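Local coordinates for protein putative dehydratase (Mesorhizobium loti, PDB 2POZ) that is of unknown function but belongs to the mandelate racemase-like branch of the enolase superfamily, probably acts as a lyase, and forms an octamer, at residues Asp136-Phe141 with Ile182-Arg187; Glu201-Leu206 with Asn327-Glu332; Pro306-Ser311 with Thr316-Leu321. All coordinates share one frame; numbering follows the deposited sequence.

Contact 1 (Asp136-Phe141 with Ile182-Arg187); sequences DTPDEF and IELAYR
Glu140 OE1 takes two backbone N-H groups at the turn from which Pro138 packs on Leu184 and Arg187. Asp136 N reaches Glu140 OE1 at 2.9 Å on the anti side of the carboxylate, 18° out of its plane. Thr137 N approaches the same OE1 at 3.0 Å from above that plane, tilted by 39°, so the two donors use different sectors of one oxygen. The exchange is completed in the other direction by Glu140 N, which gives a bond of 3.1 Å to Thr137 OG1. These reciprocal bonds between Thr137 and Glu140 are a capping box, with Thr137 at the N-cap of helix 138-144.

Behind the cap the pyrrolidine ring of Pro138 faces helix 179-196. Its CD lies only 3.4 Å from Leu184 CD2, tighter than usual van der Waals contact, and the two side chains meet at about a right angle. Leu184 has CG opposite its backbone N (chi1 -172°), and from there its two methyls diverge: CD2 goes to the ring, whereas CD1 stops 3.9 Å from Asp136 O. This helix is the crossover between the parallel strands 155-158 and 201-205 of the barrel domain, and helix 138-144 packs beside it on the outside of the barrel. Pro138 CG also packs on Arg187 CB at 3.6 Å.

Beyond CB the Arg187 chain bends and turns off along its own helix. Its NE forms a salt bridge of 2.6 Å with Glu183 OE2, close to the guanidinium plane, while Tyr186 CE2 covers the middle of one face of the Arg187 guanidinium, 3.9 Å from its plane. Asp136 turns its carboxylate to Arg188, a salt bridge one residue past the second segment, and Pro138 also touches Ala191 one turn further on.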
# COMPACT_ATOMS: atom_id res chain seq x y z
N ASP A 136 31.34 4.22 32.87
CA ASP A 136 31.89 3.51 31.72
C ASP A 136 31.73 2.00 31.90
O ASP A 136 31.10 1.34 31.08
CB ASP A 136 33.37 3.86 31.52
CG ASP A 136 33.99 3.17 30.30
OD1 ASP A 136 33.24 2.67 29.43
OD2 ASP A 136 35.24 3.14 30.20
N THR A 137 32.29 1.46 32.97
CA THR A 137 32.17 0.02 33.21
C THR A 137 30.77 -0.30 33.72
O THR A 137 30.05 0.57 34.20
CB THR A 137 33.17 -0.46 34.27
OG1 THR A 137 32.80 0.09 35.54
CG2 THR A 137 34.59 -0.02 33.91
N PRO A 138 30.36 -1.57 33.61
CA PRO A 138 29.03 -1.93 34.10
C PRO A 138 28.90 -1.58 35.58
O PRO A 138 27.88 -1.05 36.02
CB PRO A 138 28.97 -3.43 33.86
CG PRO A 138 29.77 -3.58 32.59
CD PRO A 138 30.96 -2.68 32.86
N ASP A 139 29.95 -1.85 36.36
CA ASP A 139 29.88 -1.56 37.78
C ASP A 139 29.71 -0.08 38.10
O ASP A 139 29.06 0.26 39.09
CB ASP A 139 31.11 -2.08 38.51
CG ASP A 139 30.92 -2.09 40.01
OD1 ASP A 139 30.09 -2.89 40.49
OD2 ASP A 139 31.57 -1.28 40.70
N GLU A 140 30.29 0.79 37.29
CA GLU A 140 30.14 2.22 37.53
C GLU A 140 28.69 2.62 37.27
O GLU A 140 28.16 3.53 37.90
CB GLU A 140 31.11 3.02 36.65
CG GLU A 140 32.57 2.68 36.96
CD GLU A 140 33.57 3.40 36.07
OE1 GLU A 140 33.29 3.58 34.87
OE2 GLU A 140 34.65 3.77 36.58
N PHE A 141 28.04 1.92 36.34
CA PHE A 141 26.64 2.21 36.06
C PHE A 141 25.85 1.76 37.28
O PHE A 141 24.91 2.44 37.70
CB PHE A 141 26.17 1.47 34.80
CG PHE A 141 26.27 2.29 33.55
CD1 PHE A 141 25.20 3.09 33.15
CD2 PHE A 141 27.44 2.31 32.81
CE1 PHE A 141 25.31 3.90 32.02
CE2 PHE A 141 27.56 3.11 31.68
CZ PHE A 141 26.50 3.91 31.28
N ILE A 182 29.32 -4.02 22.18
CA ILE A 182 27.91 -4.38 22.22
C ILE A 182 27.60 -5.21 23.48
O ILE A 182 26.58 -5.01 24.13
CB ILE A 182 27.49 -5.17 20.95
CG1 ILE A 182 27.59 -4.26 19.72
CG2 ILE A 182 26.07 -5.69 21.08
CD1 ILE A 182 27.18 -4.92 18.41
N GLU A 183 28.49 -6.15 23.80
CA GLU A 183 28.30 -6.99 24.99
C GLU A 183 28.37 -6.12 26.24
O GLU A 183 27.62 -6.32 27.19
CB GLU A 183 29.39 -8.07 25.05
CG GLU A 183 29.50 -8.81 26.39
CD GLU A 183 28.25 -9.62 26.75
OE1 GLU A 183 27.40 -9.85 25.86
OE2 GLU A 183 28.15 -10.06 27.92
N LEU A 184 29.29 -5.16 26.23
CA LEU A 184 29.46 -4.25 27.35
C LEU A 184 28.19 -3.40 27.51
O LEU A 184 27.76 -3.11 28.62
CB LEU A 184 30.68 -3.37 27.08
CG LEU A 184 31.24 -2.43 28.15
CD1 LEU A 184 30.41 -1.19 28.20
CD2 LEU A 184 31.29 -3.13 29.50
N ALA A 185 27.58 -3.02 26.39
CA ALA A 185 26.35 -2.23 26.43
C ALA A 185 25.29 -3.02 27.17
O ALA A 185 24.58 -2.49 28.03
CB ALA A 185 25.88 -1.92 25.00
N TYR A 186 25.19 -4.30 26.85
CA TYR A 186 24.22 -5.17 27.49
C TYR A 186 24.48 -5.30 29.00
O TYR A 186 23.54 -5.28 29.80
CB TYR A 186 24.24 -6.56 26.85
CG TYR A 186 23.47 -7.58 27.65
CD1 TYR A 186 22.08 -7.59 27.66
CD2 TYR A 186 24.15 -8.51 28.45
CE1 TYR A 186 21.37 -8.50 28.45
CE2 TYR A 186 23.45 -9.42 29.24
CZ TYR A 186 22.07 -9.42 29.24
OH TYR A 186 21.39 -10.32 30.02
N ARG A 187 25.75 -5.44 29.37
CA ARG A 187 26.12 -5.59 30.77
C ARG A 187 25.80 -4.32 31.55
O ARG A 187 25.45 -4.38 32.72
CB ARG A 187 27.61 -5.92 30.91
CG ARG A 187 27.99 -7.28 30.33
CD ARG A 187 27.28 -8.41 31.07
NE ARG A 187 27.38 -9.69 30.36
CZ ARG A 187 26.83 -10.82 30.77
NH1 ARG A 187 26.12 -10.86 31.89
NH2 ARG A 187 26.96 -11.92 30.04

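Contact 2 (Glu201-Leu206 with Asn327-Glu332); sequences ELMVDL and NFMIHE
Met203 and Ile330 point their ends at each other, tip to tip, with the methyl CE of Met203 4.2 Å from Ile330 CD1. The same Met203 CE stands 4.3 Å from CE of Met329. The angle Ile330 CD1 - Met203 CE - Met329 CE is 82°, so the Met203 methyl meets the ends of two adjacent residues in different directions. Both methionines are selenomethionines, with selenium in place of the sulfur, and in each the terminal methyl does the touching.

Torsions explain the reach. Met203 bends at chi2 (70°) and then runs on extended, which carries CE away from its strand. Ile330 holds CG1 opposite its backbone N (chi1 -169°) with the rest of the branch extended, so CD1 is its leading atom. The backbones stay far apart, the closest CA atoms being those of Met203 and Glu332 at 11.1 Å, and the contact is therefore made by side-chain ends alone.

Strands 123-128, 155-158, 201-205 and onward to 331-333 form the modified (β/α)7β barrel of the enolase superfamily, and this contact spans its interior.

In the next shell, the side chain of Met203 also touches Ala155 and Lys157 of strand 155-158 and Cys228 and Phe229 of strand 227-231, while that of Ile330 touches Tyr127. Just before it in the chain, the Phe328 ring has Ile330 N over one face, 3.5 Å from the plane and toward the rim. Further along the strands the wall turns polar: Asp205 OD2 and Glu332 OE2 are 6.8 Å apart, and Glu332 OE2 is salt-bridged to Lys157 and also receives a hydrogen bond from Asn129. Such acidic and lysine side chains at barrel-strand ends are consistent with the family's active-site location.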
# COMPACT_ATOMS: atom_id res chain seq x y z
N GLU A 201 11.45 1.53 37.19
CA GLU A 201 11.18 1.55 35.76
C GLU A 201 12.45 2.05 35.07
O GLU A 201 13.04 3.04 35.48
CB GLU A 201 10.02 2.49 35.45
CG GLU A 201 8.77 2.22 36.27
CD GLU A 201 7.59 3.10 35.88
OE1 GLU A 201 7.78 4.32 35.72
OE2 GLU A 201 6.47 2.56 35.74
N LEU A 202 12.87 1.34 34.03
CA LEU A 202 14.07 1.73 33.31
C LEU A 202 13.77 2.10 31.86
O LEU A 202 13.08 1.37 31.15
CB LEU A 202 15.09 0.59 33.35
CG LEU A 202 15.55 0.15 34.74
CD1 LEU A 202 16.56 -0.98 34.60
CD2 LEU A 202 16.16 1.33 35.49
N MSE A 203 14.29 3.24 31.43
CA MSE A 203 14.11 3.67 30.06
C MSE A 203 15.50 3.64 29.42
O MSE A 203 16.47 4.14 29.98
CB MSE A 203 13.54 5.09 29.99
CG MSE A 203 12.09 5.24 30.43
SE MSE A 203 11.80 4.99 32.35
CE MSE A 203 9.97 5.65 32.45
N VAL A 204 15.59 3.03 28.25
CA VAL A 204 16.86 2.95 27.55
C VAL A 204 16.85 3.86 26.32
O VAL A 204 16.08 3.66 25.38
CB VAL A 204 17.15 1.49 27.11
CG1 VAL A 204 18.34 1.45 26.17
CG2 VAL A 204 17.43 0.63 28.34
N ASP A 205 17.71 4.87 26.35
CA ASP A 205 17.84 5.81 25.24
C ASP A 205 19.01 5.36 24.37
O ASP A 205 20.15 5.24 24.85
CB ASP A 205 18.08 7.23 25.78
CG ASP A 205 18.40 8.24 24.67
OD1 ASP A 205 18.06 8.00 23.49
OD2 ASP A 205 19.00 9.28 24.99
N LEU A 206 18.74 5.07 23.10
CA LEU A 206 19.78 4.63 22.17
C LEU A 206 20.32 5.81 21.37
O LEU A 206 21.34 5.70 20.69
CB LEU A 206 19.24 3.54 21.24
CG LEU A 206 18.74 2.27 21.94
CD1 LEU A 206 18.42 1.20 20.91
CD2 LEU A 206 19.80 1.76 22.92
N ASN A 327 -3.03 13.55 27.65
CA ASN A 327 -2.24 12.33 27.43
C ASN A 327 -0.80 12.43 27.95
O ASN A 327 0.14 11.99 27.29
CB ASN A 327 -2.26 11.95 25.94
CG ASN A 327 -1.72 13.05 25.02
OD1 ASN A 327 -1.75 14.23 25.36
ND2 ASN A 327 -1.25 12.66 23.84
N PHE A 328 -0.64 12.99 29.14
CA PHE A 328 0.68 13.13 29.75
C PHE A 328 1.11 11.80 30.36
O PHE A 328 0.30 11.11 30.98
CB PHE A 328 0.65 14.19 30.85
CG PHE A 328 1.90 14.22 31.69
CD1 PHE A 328 3.08 14.78 31.20
CD2 PHE A 328 1.90 13.67 32.97
CE1 PHE A 328 4.24 14.78 31.96
CE2 PHE A 328 3.06 13.66 33.75
CZ PHE A 328 4.23 14.21 33.24
N MSE A 329 2.38 11.45 30.19
CA MSE A 329 2.89 10.21 30.76
C MSE A 329 3.81 10.45 31.97
O MSE A 329 3.49 10.05 33.09
CB MSE A 329 3.68 9.43 29.71
CG MSE A 329 4.28 8.14 30.25
SE MSE A 329 5.51 7.30 29.00
CE MSE A 329 6.33 6.01 30.20
N ILE A 330 4.94 11.11 31.74
CA ILE A 330 5.90 11.33 32.81
C ILE A 330 6.82 12.51 32.44
O ILE A 330 6.98 12.84 31.27
CB ILE A 330 6.73 10.03 33.01
CG1 ILE A 330 7.57 10.10 34.29
CG2 ILE A 330 7.61 9.79 31.80
CD1 ILE A 330 8.19 8.75 34.65
N HIS A 331 7.41 13.14 33.45
CA HIS A 331 8.30 14.30 33.28
C HIS A 331 9.78 13.85 33.32
O HIS A 331 10.10 12.85 33.95
CB HIS A 331 8.02 15.30 34.41
CG HIS A 331 8.88 16.52 34.39
ND1 HIS A 331 8.51 17.68 33.73
CD2 HIS A 331 10.06 16.79 35.00
CE1 HIS A 331 9.43 18.61 33.94
NE2 HIS A 331 10.38 18.10 34.70
N GLU A 332 10.66 14.61 32.66
CA GLU A 332 12.09 14.29 32.64
C GLU A 332 12.92 15.33 33.42
O GLU A 332 12.77 16.53 33.22
CB GLU A 332 12.61 14.23 31.20
CG GLU A 332 14.13 14.02 31.11
CD GLU A 332 14.63 13.94 29.67
OE1 GLU A 332 14.14 14.72 28.83
OE2 GLU A 332 15.53 13.11 29.40

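Contact 3 (Pro306-Ser311 with Thr316-Leu321); sequences PHVCGS and TATLQL
The puckered ring of Pro306 is the one ring in contact with the helix segment, with a methyl off each side of its mean plane, both lying out beyond the rim. Thr318 CG2 is 4.0 Å from Pro306 CB on one side. On the other, Leu321 CD2 approaches Pro306 CG to 4.2 Å. The ring thus sits across one helical turn, between residues three apart in sequence.

Val308 and Thr318 are the next pair, their side chains reaching toward each other with CA atoms 7.4 Å apart. The modelled placement of Val308 CG1 brings it too close to the Thr318 side chain, so the detail of that approach is doubtful. Thr318 OG1 is engaged within its own helix, hydrogen-bonded to Ile314 O one turn back. With OG1 beside the backbone N (chi1 -66°), CG2 comes to lie opposite the N, the position from which it meets Pro306. All four residues that touch are buried.

His307 points its side chain away from the helix, and its ND1 is hydrogen-bonded to Asp280 OD2, a pairing after neighbouring barrel strands that resembles the His-Asp dyad of mandelate racemase; a like role here is only inferred. Ser311 OG, at the N-cap of helix 312-324, caps Leu313 N and is hydrogen-bonded to Glu36 OE1. The contact joins the loop after strand 303-304 to the helix that follows it; Leu321 extends the packing to Thr290 and Lys291 of helix 287-298, and Leu319 touches His331 in strand 331-333.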
# COMPACT_ATOMS: atom_id res chain seq x y z
N PRO A 306 7.38 14.64 27.60
CA PRO A 306 8.13 15.81 27.13
C PRO A 306 9.60 15.77 27.47
O PRO A 306 9.99 15.46 28.59
CB PRO A 306 7.43 16.98 27.82
CG PRO A 306 6.03 16.45 28.06
CD PRO A 306 6.31 15.05 28.53
N HIS A 307 10.43 16.07 26.48
CA HIS A 307 11.86 16.09 26.71
C HIS A 307 12.21 17.49 27.20
O HIS A 307 11.73 18.49 26.65
CB HIS A 307 12.64 15.79 25.43
CG HIS A 307 14.11 15.96 25.58
ND1 HIS A 307 14.78 17.08 25.12
CD2 HIS A 307 15.05 15.20 26.20
CE1 HIS A 307 16.06 16.99 25.44
NE2 HIS A 307 16.25 15.86 26.09
N VAL A 308 13.04 17.56 28.23
CA VAL A 308 13.45 18.85 28.77
C VAL A 308 14.85 18.76 29.35
O VAL A 308 15.11 17.94 30.23
CB VAL A 308 12.49 19.35 29.86
CG1 VAL A 308 11.13 19.64 29.27
CG2 VAL A 308 12.34 18.31 30.94
N CYS A 309 15.74 19.61 28.85
CA CYS A 309 17.11 19.67 29.35
C CYS A 309 17.70 21.05 29.07
O CYS A 309 18.24 21.30 27.99
CB CYS A 309 17.98 18.60 28.70
SG CYS A 309 19.67 18.58 29.37
N GLY A 310 17.58 21.93 30.05
CA GLY A 310 18.11 23.28 29.93
C GLY A 310 18.18 23.89 31.31
O GLY A 310 18.57 23.22 32.26
N SER A 311 17.80 25.15 31.44
CA SER A 311 17.83 25.81 32.73
C SER A 311 16.48 25.61 33.43
O SER A 311 15.57 24.98 32.88
CB SER A 311 18.10 27.30 32.56
OG SER A 311 16.94 27.95 32.06
N THR A 316 10.35 24.85 34.03
CA THR A 316 9.13 25.42 34.58
C THR A 316 8.09 25.63 33.48
O THR A 316 6.91 25.37 33.68
CB THR A 316 9.43 26.76 35.28
OG1 THR A 316 10.36 26.52 36.34
CG2 THR A 316 8.15 27.36 35.85
N ALA A 317 8.55 26.10 32.32
CA ALA A 317 7.65 26.31 31.19
C ALA A 317 7.01 24.99 30.77
O ALA A 317 5.83 24.93 30.41
CB ALA A 317 8.42 26.92 30.03
N THR A 318 7.80 23.92 30.81
CA THR A 318 7.32 22.60 30.43
C THR A 318 6.20 22.16 31.37
O THR A 318 5.27 21.46 30.95
CB THR A 318 8.46 21.57 30.44
OG1 THR A 318 9.41 21.91 29.41
CG2 THR A 318 7.93 20.16 30.19
N LEU A 319 6.27 22.57 32.64
CA LEU A 319 5.23 22.20 33.61
C LEU A 319 3.90 22.82 33.20
O LEU A 319 2.84 22.27 33.49
CB LEU A 319 5.61 22.66 35.02
CG LEU A 319 6.84 22.01 35.66
CD1 LEU A 319 7.00 22.53 37.08
CD2 LEU A 319 6.71 20.50 35.65
N GLN A 320 3.95 23.97 32.54
CA GLN A 320 2.72 24.63 32.09
C GLN A 320 1.96 23.67 31.17
O GLN A 320 0.74 23.57 31.23
CB GLN A 320 3.04 25.91 31.32
CG GLN A 320 3.54 27.07 32.18
CD GLN A 320 2.53 27.50 33.23
OE1 GLN A 320 1.34 27.63 32.94
NE2 GLN A 320 3.00 27.73 34.45
N LEU A 321 2.70 22.97 30.31
CA LEU A 321 2.10 22.04 29.37
C LEU A 321 1.63 20.76 30.07
O LEU A 321 0.49 20.32 29.87
CB LEU A 321 3.13 21.68 28.29
CG LEU A 321 2.75 20.65 27.22
CD1 LEU A 321 2.10 21.35 26.04
CD2 LEU A 321 4.00 19.91 26.75

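Overall arrangement
Contact 1 lies at the surface, 26 Å from the centre of the chain, whereas contacts 2 and 3 are buried, their centres at 12 and 7 Å. Helix 179-196 of contact 1 leads directly into strand 201-205 of contact 2, yet the nearest atoms of these contacts are about 7 Å apart. Contact 3 is nested in the chain loop closed by contact 2 and touches it: Glu332 OE1 lies 3.1 Å from Val308 N, a probable hydrogen bond. All three direct contacts are chiefly apolar; they differ in surroundings, with a capping box and salt bridges at the surface around contact 1, and buried methyl packing in contacts 2 and 3.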